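Local coordinates for protein pyridoxamine 5-phosphate-dependent dehydrase (Escherichia coli, PDB 3B8X) that removes the C3'-hydroxyl group from GDP-4-keto-6-deoxy-D-mannose by a combined transamination-deoxygenation reaction on the way to the O-antigen sugar L-colitose, at residues B[29-43]-B[252-265]. The protein carries 1 engineered substitution. Residues are numbered along the deposited sequence; the frame is centred on the assembly and turned at random.
With G4M ([(2R,3S,4R,5R)-5-(2-amino-6-oxo-1,6-dihydro-9H-purin-9-yl)-3,4-dihydroxytetrahydrofuran-2-yl]methyl (2R,3S,4S,5S,6R)-3,4-dihydroxy-5-[({3-hydroxy-2-methyl-5-[(phosphonooxy)methyl]pyridin-4-yl}methyl)amino]-6-methyltetrahydro-2H-pyran-2-yl dihydrogen diphosphate), chain G.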
ATOM      1  N   MET B  29      -0.710 -21.115   4.730  1.00 20.29           N
ATOM      2  CA  MET B  29      -1.599 -20.071   4.221  0.50 46.22           C
ATOM      3  C   MET B  29      -1.060 -18.731   4.733  1.00 14.34           C
ATOM      4  O   MET B  29      -1.145 -18.396   5.921  1.00 19.51           O
ATOM      5  CB  MET B  29      -3.064 -20.263   4.613  0.50 99.89           C
ATOM      6  CG  MET B  29      -3.922 -18.998   4.417  0.50 28.70           C
ATOM      7  SD  MET B  29      -4.250 -18.473   2.698  0.50 31.75           S
ATOM      8  CE  MET B  29      -4.768 -20.034   1.948  0.50  6.56           C
ATOM      9  N   PHE B  30      -0.459 -17.988   3.809  1.00 10.66           N
ATOM     10  CA  PHE B  30       0.180 -16.714   4.101  1.00  2.42           C
ATOM     11  C   PHE B  30      -0.619 -15.468   3.755  1.00 14.84           C
ATOM     12  O   PHE B  30      -0.427 -14.382   4.323  1.00 17.91           O
ATOM     13  CB  PHE B  30       1.550 -16.706   3.400  1.00  4.03           C
ATOM     14  CG  PHE B  30       2.427 -17.858   3.823  1.00 19.04           C
ATOM     15  CD1 PHE B  30       2.568 -18.971   3.014  1.00 24.83           C
ATOM     16  CD2 PHE B  30       2.945 -17.908   5.111  1.00  7.78           C
ATOM     17  CE1 PHE B  30       3.297 -20.080   3.451  1.00 12.75           C
ATOM     18  CE2 PHE B  30       3.685 -19.018   5.555  1.00 12.90           C
ATOM     19  CZ  PHE B  30       3.847 -20.102   4.727  1.00 11.36           C
ATOM     20  N   THR B  31      -1.526 -15.626   2.814  1.00 26.16           N
ATOM     21  CA  THR B  31      -2.300 -14.493   2.370  1.00 16.82           C
ATOM     22  C   THR B  31      -3.345 -14.221   3.391  1.00 23.43           C
ATOM     23  O   THR B  31      -3.881 -15.151   3.974  1.00 10.81           O
ATOM     24  CB  THR B  31      -3.024 -14.809   1.060  1.00 16.94           C
ATOM     25  OG1 THR B  31      -2.030 -15.031   0.055  1.00 23.72           O
ATOM     26  CG2 THR B  31      -3.906 -13.637   0.663  1.00 23.06           C
ATOM     27  N   MET B  32      -3.687 -12.942   3.520  1.00 13.34           N
ATOM     28  CA  MET B  32      -4.753 -12.475   4.395  1.00  7.86           C
ATOM     29  C   MET B  32      -5.876 -13.518   4.493  1.00 12.11           C
ATOM     30  O   MET B  32      -6.514 -13.881   3.483  1.00 17.14           O
ATOM     31  CB  MET B  32      -5.311 -11.166   3.814  1.00 10.52           C
ATOM     32  CG  MET B  32      -6.197 -10.439   4.792  1.00 13.20           C
ATOM     33  SD  MET B  32      -7.032  -9.079   3.931  1.00 16.28           S
ATOM     34  CE  MET B  32      -8.182  -9.888   2.791  1.00 15.43           C
ATOM     35  N   GLY B  33      -6.140 -13.968   5.720  1.00 16.21           N
ATOM     36  CA  GLY B  33      -7.200 -14.944   5.957  1.00 11.58           C
ATOM     37  C   GLY B  33      -7.771 -14.870   7.387  1.00 14.92           C
ATOM     38  O   GLY B  33      -8.182 -13.816   7.914  1.00 13.29           O
ATOM     39  N   GLU B  34      -7.783 -16.042   7.994  1.00 10.72           N
ATOM     40  CA  GLU B  34      -8.353 -16.298   9.299  1.00  8.73           C
ATOM     41  C   GLU B  34      -7.717 -15.606  10.492  1.00  8.24           C
ATOM     42  O   GLU B  34      -8.427 -15.000  11.304  1.00 13.46           O
ATOM     43  CB  GLU B  34      -8.400 -17.819   9.520  1.00 18.20           C
ATOM     44  CG  GLU B  34      -9.666 -18.449   8.972  1.00 59.78           C
ATOM     45  CD  GLU B  34     -10.852 -17.504   9.086  1.00 99.89           C
ATOM     46  OE1 GLU B  34     -11.230 -17.149  10.227  1.00 99.89           O
ATOM     47  OE2 GLU B  34     -11.394 -17.099   8.034  1.00 54.47           O
ATOM     48  N   TYR B  35      -6.394 -15.603  10.558  1.00 14.12           N
ATOM     49  CA  TYR B  35      -5.733 -14.854  11.633  1.00 11.08           C
ATOM     50  C   TYR B  35      -6.045 -13.353  11.544  1.00  9.12           C
ATOM     51  O   TYR B  35      -6.276 -12.721  12.561  1.00 10.28           O
ATOM     52  CB  TYR B  35      -4.219 -15.117  11.677  1.00 14.50           C
ATOM     53  CG  TYR B  35      -3.852 -16.488  12.209  1.00 20.07           C
ATOM     54  CD1 TYR B  35      -3.299 -17.465  11.374  1.00 15.29           C
ATOM     55  CD2 TYR B  35      -4.050 -16.825  13.551  1.00 16.22           C
ATOM     56  CE1 TYR B  35      -3.019 -18.747  11.841  1.00 99.89           C
ATOM     57  CE2 TYR B  35      -3.697 -18.099  14.038  1.00 18.22           C
ATOM     58  CZ  TYR B  35      -3.210 -19.057  13.172  1.00 31.01           C
ATOM     59  OH  TYR B  35      -2.908 -20.332  13.623  1.00 37.75           O
ATOM     60  N   VAL B  36      -6.044 -12.778  10.334  1.00 10.20           N
ATOM     61  CA  VAL B  36      -6.352 -11.366  10.190  1.00 12.26           C
ATOM     62  C   VAL B  36      -7.796 -11.122  10.648  1.00  7.34           C
ATOM     63  O   VAL B  36      -8.095 -10.160  11.337  1.00 18.02           O
ATOM     64  CB  VAL B  36      -6.225 -10.894   8.708  1.00 11.79           C
ATOM     65  CG1 VAL B  36      -6.894  -9.511   8.529  1.00  9.72           C
ATOM     66  CG2 VAL B  36      -4.753 -10.897   8.297  1.00  8.69           C
ATOM     67  N   LYS B  37      -8.686 -12.015  10.240  1.00 13.38           N
ATOM     68  CA  LYS B  37     -10.081 -11.894  10.592  1.00  4.11           C
ATOM     69  C   LYS B  37     -10.216 -11.897  12.108  1.00 11.40           C
ATOM     70  O   LYS B  37     -10.926 -11.073  12.672  1.00 20.61           O
ATOM     71  CB  LYS B  37     -10.886 -13.049   9.974  1.00 11.62           C
ATOM     72  CG  LYS B  37     -11.092 -12.975   8.476  1.00 87.74           C
ATOM     73  CD  LYS B  37     -12.547 -13.256   8.114  1.00 99.89           C
ATOM     74  CE  LYS B  37     -12.788 -14.725   7.789  1.00 99.89           C
ATOM     75  NZ  LYS B  37     -13.181 -15.541   8.987  1.00 99.89           N
ATOM     76  N   GLN B  38      -9.568 -12.860  12.748  1.00  7.67           N
ATOM     77  CA  GLN B  38      -9.612 -13.007  14.190  1.00 14.24           C
ATOM     78  C   GLN B  38      -9.057 -11.735  14.842  1.00 11.48           C
ATOM     79  O   GLN B  38      -9.608 -11.180  15.814  1.00 16.86           O
ATOM     80  CB  GLN B  38      -8.681 -14.153  14.542  1.00 19.89           C
ATOM     81  CG  GLN B  38      -8.895 -14.796  15.887  1.00 89.51           C
ATOM     82  CD  GLN B  38      -8.059 -16.060  16.021  1.00 99.89           C
ATOM     83  OE1 GLN B  38      -7.223 -16.176  16.933  1.00 48.94           O
ATOM     84  NE2 GLN B  38      -8.245 -17.000  15.077  1.00 21.46           N
ATOM     85  N   TYR B  39      -7.903 -11.308  14.354  1.00 15.56           N
ATOM     86  CA  TYR B  39      -7.309 -10.086  14.889  1.00  8.65           C
ATOM     87  C   TYR B  39      -8.288  -8.883  14.794  1.00 14.65           C
ATOM     88  O   TYR B  39      -8.382  -8.049  15.697  1.00 11.49           O
ATOM     89  CB  TYR B  39      -6.107  -9.760  14.005  1.00 20.68           C
ATOM     90  CG  TYR B  39      -5.425  -8.483  14.377  1.00 15.77           C
ATOM     91  CD1 TYR B  39      -4.684  -8.376  15.537  1.00 14.20           C
ATOM     92  CD2 TYR B  39      -5.484  -7.390  13.538  1.00 34.31           C
ATOM     93  CE1 TYR B  39      -4.014  -7.182  15.868  1.00  9.94           C
ATOM     94  CE2 TYR B  39      -4.824  -6.213  13.855  1.00 16.32           C
ATOM     95  CZ  TYR B  39      -4.065  -6.118  15.001  1.00 22.05           C
ATOM     96  OH  TYR B  39      -3.402  -4.933  15.261  1.00 14.24           O
ATOM     97  N   GLU B  40      -8.999  -8.766  13.688  1.00 13.16           N
ATOM     98  CA  GLU B  40      -9.890  -7.623  13.522  1.00 11.68           C
ATOM     99  C   GLU B  40     -10.990  -7.712  14.580  1.00 12.64           C
ATOM    100  O   GLU B  40     -11.421  -6.711  15.157  1.00 15.18           O
ATOM    101  CB  GLU B  40     -10.468  -7.604  12.104  1.00  4.66           C
ATOM    102  CG  GLU B  40      -9.386  -7.219  11.032  1.00  9.72           C
ATOM    103  CD  GLU B  40      -9.808  -7.503   9.565  1.00 22.80           C
ATOM    104  OE1 GLU B  40     -10.784  -8.245   9.361  1.00 12.92           O
ATOM    105  OE2 GLU B  40      -9.215  -6.983   8.581  1.00  7.33           O
ATOM    106  N   THR B  41     -11.458  -8.930  14.814  1.00 14.67           N
ATOM    107  CA  THR B  41     -12.524  -9.158  15.778  1.00 11.83           C
ATOM    108  C   THR B  41     -12.026  -8.720  17.150  1.00  8.49           C
ATOM    109  O   THR B  41     -12.677  -7.951  17.864  1.00 16.33           O
ATOM    110  CB  THR B  41     -12.866 -10.646  15.795  1.00 41.33           C
ATOM    111  OG1 THR B  41     -13.549 -10.974  14.579  1.00 16.84           O
ATOM    112  CG2 THR B  41     -13.721 -11.006  17.009  1.00 36.94           C
ATOM    113  N   GLN B  42     -10.820  -9.154  17.494  1.00  8.88           N
ATOM    114  CA  GLN B  42     -10.256  -8.767  18.792  1.00 12.52           C
ATOM    115  C   GLN B  42      -9.970  -7.259  18.865  1.00 17.72           C
ATOM    116  O   GLN B  42     -10.100  -6.639  19.926  1.00 18.05           O
ATOM    117  CB  GLN B  42      -8.979  -9.583  19.079  1.00 13.06           C
ATOM    118  CG  GLN B  42      -8.939 -10.274  20.407  1.00 50.82           C
ATOM    119  CD  GLN B  42     -10.315 -10.473  21.010  1.00 99.89           C
ATOM    120  OE1 GLN B  42     -11.123 -11.277  20.516  1.00 49.47           O
ATOM    121  NE2 GLN B  42     -10.585  -9.748  22.098  1.00 54.77           N
ATOM    122  N   PHE B  43      -9.543  -6.694  17.739  1.00 13.63           N
ATOM    123  CA  PHE B  43      -9.170  -5.284  17.648  1.00 10.43           C
ATOM    124  C   PHE B  43     -10.373  -4.448  17.974  1.00 23.04           C
ATOM    125  O   PHE B  43     -10.279  -3.634  18.888  1.00 13.89           O
ATOM    126  CB  PHE B  43      -8.559  -4.960  16.287  1.00  8.26           C
ATOM    127  CG  PHE B  43      -7.696  -3.693  16.263  1.00  9.93           C
ATOM    128  CD1 PHE B  43      -6.300  -3.758  16.418  1.00 14.57           C
ATOM    129  CD2 PHE B  43      -8.286  -2.432  16.098  1.00 13.58           C
ATOM    130  CE1 PHE B  43      -5.516  -2.590  16.369  1.00 10.01           C
ATOM    131  CE2 PHE B  43      -7.509  -1.239  16.108  1.00  4.57           C
ATOM    132  CZ  PHE B  43      -6.141  -1.326  16.213  1.00  2.74           C
ATOM    133  N   ARG B 252      -3.596  -5.225   1.482  1.00  1.80           N
ATOM    134  CA  ARG B 252      -3.864  -6.271   2.427  1.00  6.66           C
ATOM    135  C   ARG B 252      -2.637  -6.473   3.332  1.00 15.27           C
ATOM    136  O   ARG B 252      -1.507  -6.232   2.898  1.00 13.85           O
ATOM    137  CB  ARG B 252      -4.125  -7.567   1.640  1.00  1.00           C
ATOM    138  CG  ARG B 252      -5.414  -7.602   0.854  1.00  4.41           C
ATOM    139  CD  ARG B 252      -5.568  -8.982   0.261  1.00  8.01           C
ATOM    140  NE  ARG B 252      -4.515  -9.379  -0.672  1.00 18.43           N
ATOM    141  CZ  ARG B 252      -4.721 -10.157  -1.731  1.00 28.72           C
ATOM    142  NH1 ARG B 252      -5.940 -10.638  -1.974  1.00 20.44           N
ATOM    143  NH2 ARG B 252      -3.711 -10.466  -2.544  1.00 15.66           N
ATOM    144  N   PRO B 253      -2.848  -6.882   4.588  1.00 10.71           N
ATOM    145  CA  PRO B 253      -1.717  -7.156   5.465  1.00 10.21           C
ATOM    146  C   PRO B 253      -1.424  -8.626   5.238  1.00 13.11           C
ATOM    147  O   PRO B 253      -2.233  -9.337   4.646  1.00  9.86           O
ATOM    148  CB  PRO B 253      -2.314  -7.039   6.897  1.00  7.05           C
ATOM    149  CG  PRO B 253      -3.830  -7.233   6.734  1.00  3.09           C
ATOM    150  CD  PRO B 253      -4.154  -7.090   5.257  1.00  4.82           C
ATOM    151  N   LEU B 254      -0.332  -9.112   5.819  1.00 10.66           N
ATOM    152  CA  LEU B 254       0.022 -10.531   5.694  1.00  6.32           C
ATOM    153  C   LEU B 254      -0.654 -11.342   6.789  1.00 18.66           C
ATOM    154  O   LEU B 254      -0.920 -10.821   7.872  1.00  9.88           O
ATOM    155  CB  LEU B 254       1.526 -10.703   5.799  1.00 10.82           C
ATOM    156  CG  LEU B 254       2.243 -10.136   4.564  1.00 20.92           C
ATOM    157  CD1 LEU B 254       3.731 -10.242   4.736  1.00 16.20           C
ATOM    158  CD2 LEU B 254       1.762 -10.834   3.320  1.00 16.03           C
ATOM    159  N   GLU B 255      -0.882 -12.633   6.545  1.00 11.69           N
ATOM    160  CA  GLU B 255      -1.473 -13.456   7.600  1.00 10.69           C
ATOM    161  C   GLU B 255      -0.609 -13.486   8.893  1.00  8.11           C
ATOM    162  O   GLU B 255      -1.103 -13.573  10.028  1.00 14.21           O
ATOM    163  CB  GLU B 255      -1.713 -14.859   7.065  1.00 10.27           C
ATOM    164  CG  GLU B 255      -2.464 -15.664   8.033  1.00 23.59           C
ATOM    165  CD  GLU B 255      -3.977 -15.431   8.054  1.00 16.50           C
ATOM    166  OE1 GLU B 255      -4.507 -14.293   7.904  1.00 11.05           O
ATOM    167  OE2 GLU B 255      -4.671 -16.434   8.290  1.00 28.11           O
ATOM    168  N   MET B 256       0.711 -13.400   8.718  1.00 10.79           N
ATOM    169  CA  MET B 256       1.613 -13.396   9.842  1.00 16.62           C
ATOM    170  C   MET B 256       1.369 -12.174  10.709  1.00 10.43           C
ATOM    171  O   MET B 256       1.453 -12.262  11.942  1.00 11.58           O
ATOM    172  CB  MET B 256       3.059 -13.364   9.351  1.00 11.78           C
ATOM    173  CG  MET B 256       3.600 -14.744   9.045  1.00  9.70           C
ATOM    174  SD  MET B 256       5.224 -14.362   8.411  1.00 16.35           S
ATOM    175  CE  MET B 256       5.846 -15.921   7.823  1.00 15.75           C
ATOM    176  N   SER B 257       1.122 -11.034  10.068  1.00  7.19           N
ATOM    177  CA  SER B 257       0.907  -9.820  10.837  1.00  7.74           C
ATOM    178  C   SER B 257      -0.320  -9.936  11.738  1.00 11.87           C
ATOM    179  O   SER B 257      -0.335  -9.433  12.850  1.00 13.60           O
ATOM    180  CB  SER B 257       0.814  -8.599   9.958  1.00  5.39           C
ATOM    181  OG  SER B 257       2.108  -8.282   9.477  1.00 14.11           O
ATOM    182  N   GLY B 258      -1.364 -10.565  11.231  1.00  8.88           N
ATOM    183  CA  GLY B 258      -2.592 -10.747  11.994  1.00  4.22           C
ATOM    184  C   GLY B 258      -2.318 -11.720  13.160  1.00  4.88           C
ATOM    185  O   GLY B 258      -2.749 -11.487  14.272  1.00  8.17           O
ATOM    186  N   ALA B 259      -1.518 -12.752  12.944  1.00  8.00           N
ATOM    187  CA  ALA B 259      -1.236 -13.696  14.016  1.00  8.88           C
ATOM    188  C   ALA B 259      -0.463 -13.038  15.129  1.00 25.15           C
ATOM    189  O   ALA B 259      -0.791 -13.196  16.304  1.00 12.30           O
ATOM    190  CB  ALA B 259      -0.525 -14.953  13.515  1.00 12.45           C
ATOM    191  N   ILE B 260       0.570 -12.304  14.738  1.00 11.50           N
ATOM    192  CA  ILE B 260       1.411 -11.629  15.686  1.00 11.25           C
ATOM    193  C   ILE B 260       0.503 -10.656  16.443  1.00  5.58           C
ATOM    194  O   ILE B 260       0.638 -10.476  17.680  1.00 15.63           O
ATOM    195  CB  ILE B 260       2.508 -10.806  14.969  1.00 12.75           C
ATOM    196  CG1 ILE B 260       3.525 -11.721  14.273  1.00  5.83           C
ATOM    197  CG2 ILE B 260       3.181  -9.857  15.935  1.00  7.78           C
ATOM    198  CD1 ILE B 260       4.337 -11.096  13.118  1.00  7.04           C
ATOM    199  N   GLY B 261      -0.350  -9.954  15.691  1.00  7.36           N
ATOM    200  CA  GLY B 261      -1.164  -8.903  16.318  1.00  6.69           C
ATOM    201  C   GLY B 261      -2.047  -9.411  17.456  1.00 11.52           C
ATOM    202  O   GLY B 261      -2.312  -8.700  18.421  1.00 13.75           O
ATOM    203  N   ILE B 262      -2.568 -10.618  17.298  1.00 11.64           N
ATOM    204  CA  ILE B 262      -3.478 -11.172  18.298  1.00  9.01           C
ATOM    205  C   ILE B 262      -2.747 -11.310  19.626  1.00  6.05           C
ATOM    206  O   ILE B 262      -3.303 -11.035  20.681  1.00 14.96           O
ATOM    207  CB  ILE B 262      -3.883 -12.575  17.852  1.00  8.33           C
ATOM    208  CG1 ILE B 262      -4.911 -12.457  16.718  1.00 13.18           C
ATOM    209  CG2 ILE B 262      -4.286 -13.417  19.063  1.00 13.49           C
ATOM    210  CD1 ILE B 262      -4.946 -13.674  15.736  1.00 19.08           C
ATOM    211  N   GLU B 263      -1.472 -11.691  19.523  1.00 10.98           N
ATOM    212  CA  GLU B 263      -0.654 -11.943  20.691  1.00  3.71           C
ATOM    213  C   GLU B 263      -0.417 -10.593  21.307  1.00 25.69           C
ATOM    214  O   GLU B 263      -0.527 -10.458  22.507  1.00 23.85           O
ATOM    215  CB  GLU B 263       0.674 -12.604  20.300  1.00  5.79           C
ATOM    216  CG  GLU B 263       0.537 -14.046  19.820  1.00 18.36           C
ATOM    217  CD  GLU B 263      -0.380 -14.917  20.686  1.00 44.09           C
ATOM    218  OE1 GLU B 263      -0.538 -14.674  21.908  1.00 15.94           O
ATOM    219  OE2 GLU B 263      -0.933 -15.886  20.133  1.00 44.76           O
ATOM    220  N   GLN B 264      -0.114  -9.606  20.467  1.00 18.17           N
ATOM    221  CA  GLN B 264       0.179  -8.229  20.902  1.00  8.31           C
ATOM    222  C   GLN B 264      -0.992  -7.594  21.659  1.00 16.29           C
ATOM    223  O   GLN B 264      -0.791  -6.951  22.680  1.00  9.67           O
ATOM    224  CB  GLN B 264       0.601  -7.370  19.692  1.00 19.28           C
ATOM    225  CG  GLN B 264       1.978  -7.721  19.102  1.00 14.58           C
ATOM    226  CD  GLN B 264       3.153  -7.269  19.959  1.00 13.76           C
ATOM    227  OE1 GLN B 264       3.604  -6.128  19.858  1.00  8.64           O
ATOM    228  NE2 GLN B 264       3.665  -8.175  20.804  1.00  9.28           N
ATOM    229  N   LEU B 265      -2.212  -7.769  21.160  1.00  8.70           N
ATOM    230  CA  LEU B 265      -3.399  -7.214  21.793  1.00 14.65           C
ATOM    231  C   LEU B 265      -3.516  -7.734  23.232  1.00 16.19           C
ATOM    232  O   LEU B 265      -3.976  -7.026  24.118  1.00 14.01           O
ATOM    233  CB  LEU B 265      -4.682  -7.516  21.000  1.00 20.89           C
ATOM    234  CG  LEU B 265      -4.822  -6.799  19.634  1.00 16.59           C
ATOM    235  CD1 LEU B 265      -6.095  -7.090  18.891  1.00  7.37           C
ATOM    236  CD2 LEU B 265      -4.764  -5.293  19.775  1.00 12.17           C
TER
HETATM  237  OP3 G4M G 500      -2.021  -9.269  -6.910  1.00  7.98           O
HETATM  238  PL  G4M G 500      -0.913  -8.112  -6.944  1.00  6.08           P
HETATM  239  OP1 G4M G 500      -1.362  -6.860  -6.102  1.00  4.87           O
HETATM  240  OP2 G4M G 500       0.527  -8.621  -6.452  1.00  6.52           O
HETATM  241  OP4 G4M G 500      -0.619  -7.667  -8.460  1.00  7.96           O
HETATM  242  C5B G4M G 500      -1.710  -6.955  -9.010  1.00  6.20           C
HETATM  243  C5L G4M G 500      -1.769  -7.180 -10.524  1.00 10.16           C
HETATM  244  C6L G4M G 500      -1.498  -6.135 -11.400  1.00  6.57           C
HETATM  245  N1L G4M G 500      -1.558  -6.270 -12.734  1.00 13.42           N
HETATM  246  C2L G4M G 500      -1.998  -7.383 -13.290  1.00 17.00           C
HETATM  247  C2A G4M G 500      -2.128  -7.407 -14.810  1.00 12.84           C
HETATM  248  C3L G4M G 500      -2.320  -8.498 -12.482  1.00  8.70           C
HETATM  249  O3L G4M G 500      -2.787  -9.644 -13.035  1.00  9.35           O
HETATM  250  C4L G4M G 500      -2.200  -8.397 -11.068  1.00 10.13           C
HETATM  251  C4A G4M G 500      -2.574  -9.456 -10.230  1.00  7.62           C
HETATM  252  N4A G4M G 500      -3.006 -10.593 -10.766  1.00 21.18           N
HETATM  253  C4G G4M G 500      -3.234 -11.707  -9.974  1.00 47.59           C
HETATM  254  C5G G4M G 500      -4.475 -12.478 -10.434  1.00 17.44           C
HETATM  255  C6G G4M G 500      -4.324 -12.816 -11.917  1.00 11.43           C
HETATM  256  O5G G4M G 500      -4.528 -13.696  -9.692  1.00 24.40           O
HETATM  257  C3G G4M G 500      -3.363 -11.353  -8.484  1.00 23.60           C
HETATM  258  O3G G4M G 500      -2.226 -11.889  -7.783  1.00 46.86           O
HETATM  259  C2G G4M G 500      -4.693 -11.917  -7.922  1.00 37.96           C
HETATM  260  O2G G4M G 500      -4.738 -11.768  -6.488  1.00 28.36           O
HETATM  261  C1G G4M G 500      -4.928 -13.398  -8.338  1.00 42.69           C
HETATM  262  O1G G4M G 500      -6.323 -13.728  -8.212  1.00 30.22           O
HETATM  263  P2  G4M G 500      -6.259 -15.171  -7.538  1.00 31.27           P
HETATM  264  O3P G4M G 500      -5.368 -16.202  -8.399  1.00 41.50           O
HETATM  265  O4P G4M G 500      -7.763 -15.720  -7.515  1.00 64.45           O
HETATM  266  OPP G4M G 500      -5.624 -14.995  -6.060  1.00 52.36           O
HETATM  267  P   G4M G 500      -6.242 -16.117  -5.066  1.00 32.93           P
HETATM  268  O1P G4M G 500      -7.664 -16.717  -5.536  1.00 30.67           O
HETATM  269  O2P G4M G 500      -6.462 -15.385  -3.648  1.00 56.02           O
HETATM  270  O5' G4M G 500      -5.169 -17.319  -4.817  1.00 33.02           O
HETATM  271  C5' G4M G 500      -5.002 -18.120  -5.986  1.00 10.73           C
HETATM  272  C4' G4M G 500      -4.987 -19.607  -5.604  1.00 32.72           C
HETATM  273  O4' G4M G 500      -3.859 -19.926  -4.736  1.00 41.60           O
HETATM  274  C3' G4M G 500      -6.279 -19.980  -4.814  1.00 99.89           C
HETATM  275  O3' G4M G 500      -6.718 -21.305  -5.121  1.00 47.00           O
HETATM  276  C2' G4M G 500      -5.837 -19.836  -3.341  1.00 27.64           C
HETATM  277  O2' G4M G 500      -6.515 -20.791  -2.510  1.00 61.82           O
HETATM  278  C1' G4M G 500      -4.349 -20.209  -3.409  1.00 34.16           C
HETATM  279  N9  G4M G 500      -3.593 -19.466  -2.403  1.00 45.95           N
HETATM  280  C8  G4M G 500      -3.457 -18.108  -2.339  1.00 48.03           C
HETATM  281  N7  G4M G 500      -2.703 -17.822  -1.308  1.00 94.45           N
HETATM  282  C4  G4M G 500      -2.906 -20.033  -1.383  1.00 99.89           C
HETATM  283  C5  G4M G 500      -2.326 -18.974  -0.680  1.00 54.93           C
HETATM  284  C6  G4M G 500      -1.518 -19.286   0.439  1.00 18.80           C
HETATM  285  O6  G4M G 500      -0.957 -18.421   1.076  1.00 25.03           O
HETATM  286  N3  G4M G 500      -2.707 -21.284  -0.993  1.00 15.12           N
HETATM  287  C2  G4M G 500      -1.965 -21.557   0.051  1.00 99.89           C
HETATM  288  N1  G4M G 500      -1.359 -20.580   0.774  1.00 12.46           N
HETATM  289  N2  G4M G 500      -1.776 -22.863   0.414  1.00 21.54           N
HETATM  290  O   HOH W   1      -3.119 -18.664   8.317  1.00 18.75           O
HETATM  291  O   HOH W   2       1.834 -14.366   5.961  1.00  5.10           O
HETATM  292  O   HOH W   3      -2.124 -10.963   2.346  1.00 11.64           O
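Helices 34-43 and 255-265 run side by side, their N-to-C directions 37° apart and their axes 7.3 Å apart at closest, V36 facing G258. So near an approach relies on two glycines: without side chains, G258 lets V36 CA come to 4.2 Å from its own CA, and G261 makes room for the Y39 ring, whose CE1 lies 3.4 Å from G261 CA. Where helix 255-265 begins, E255 N donates to F30 O of the loop leading into the other helix.

E255 CG stands anti to the backbone N (chi1 -173°) and the chain bends at chi2, bringing the carboxylate to the N-H groups of the N-cap residue G33 and of the first turn, which meet it from outside its plane. OE1 accepts from G33 N (2.7 Å) and V36 N, from opposite faces; OE2 accepts from Y35 N (3.0 Å) and from a water that also donates to M29 O. A buried carboxylate suits this place, since the amides and helix dipole would probably stabilise its charge.

Y35 and Y39 enter as knobs into holes. A259 CB lies over one face of the Y35 ring, 4.2 Å from its centroid, its small methyl letting the ring lie close, while I262 CD1 meets the edge. L265 fills the far end, CD1 against Y39 CE1 (3.7 Å) and CD2 against F43 CD1.

In this aspartate aminotransferase fold the contact joins the long helix 255-286 to a nucleotide-binding loop: F30 N donates to guanine O6 of G4M (2.8 Å). R252, with T31 CG2 over its guanidinium, forms a salt bridge to E196 of the second subunit. Helix 15-27 packs on F30, Y35 and M256, and M54 of strand 51-55, outermost within this chain in the mixed sheet, lies against V36, Y39 and P253.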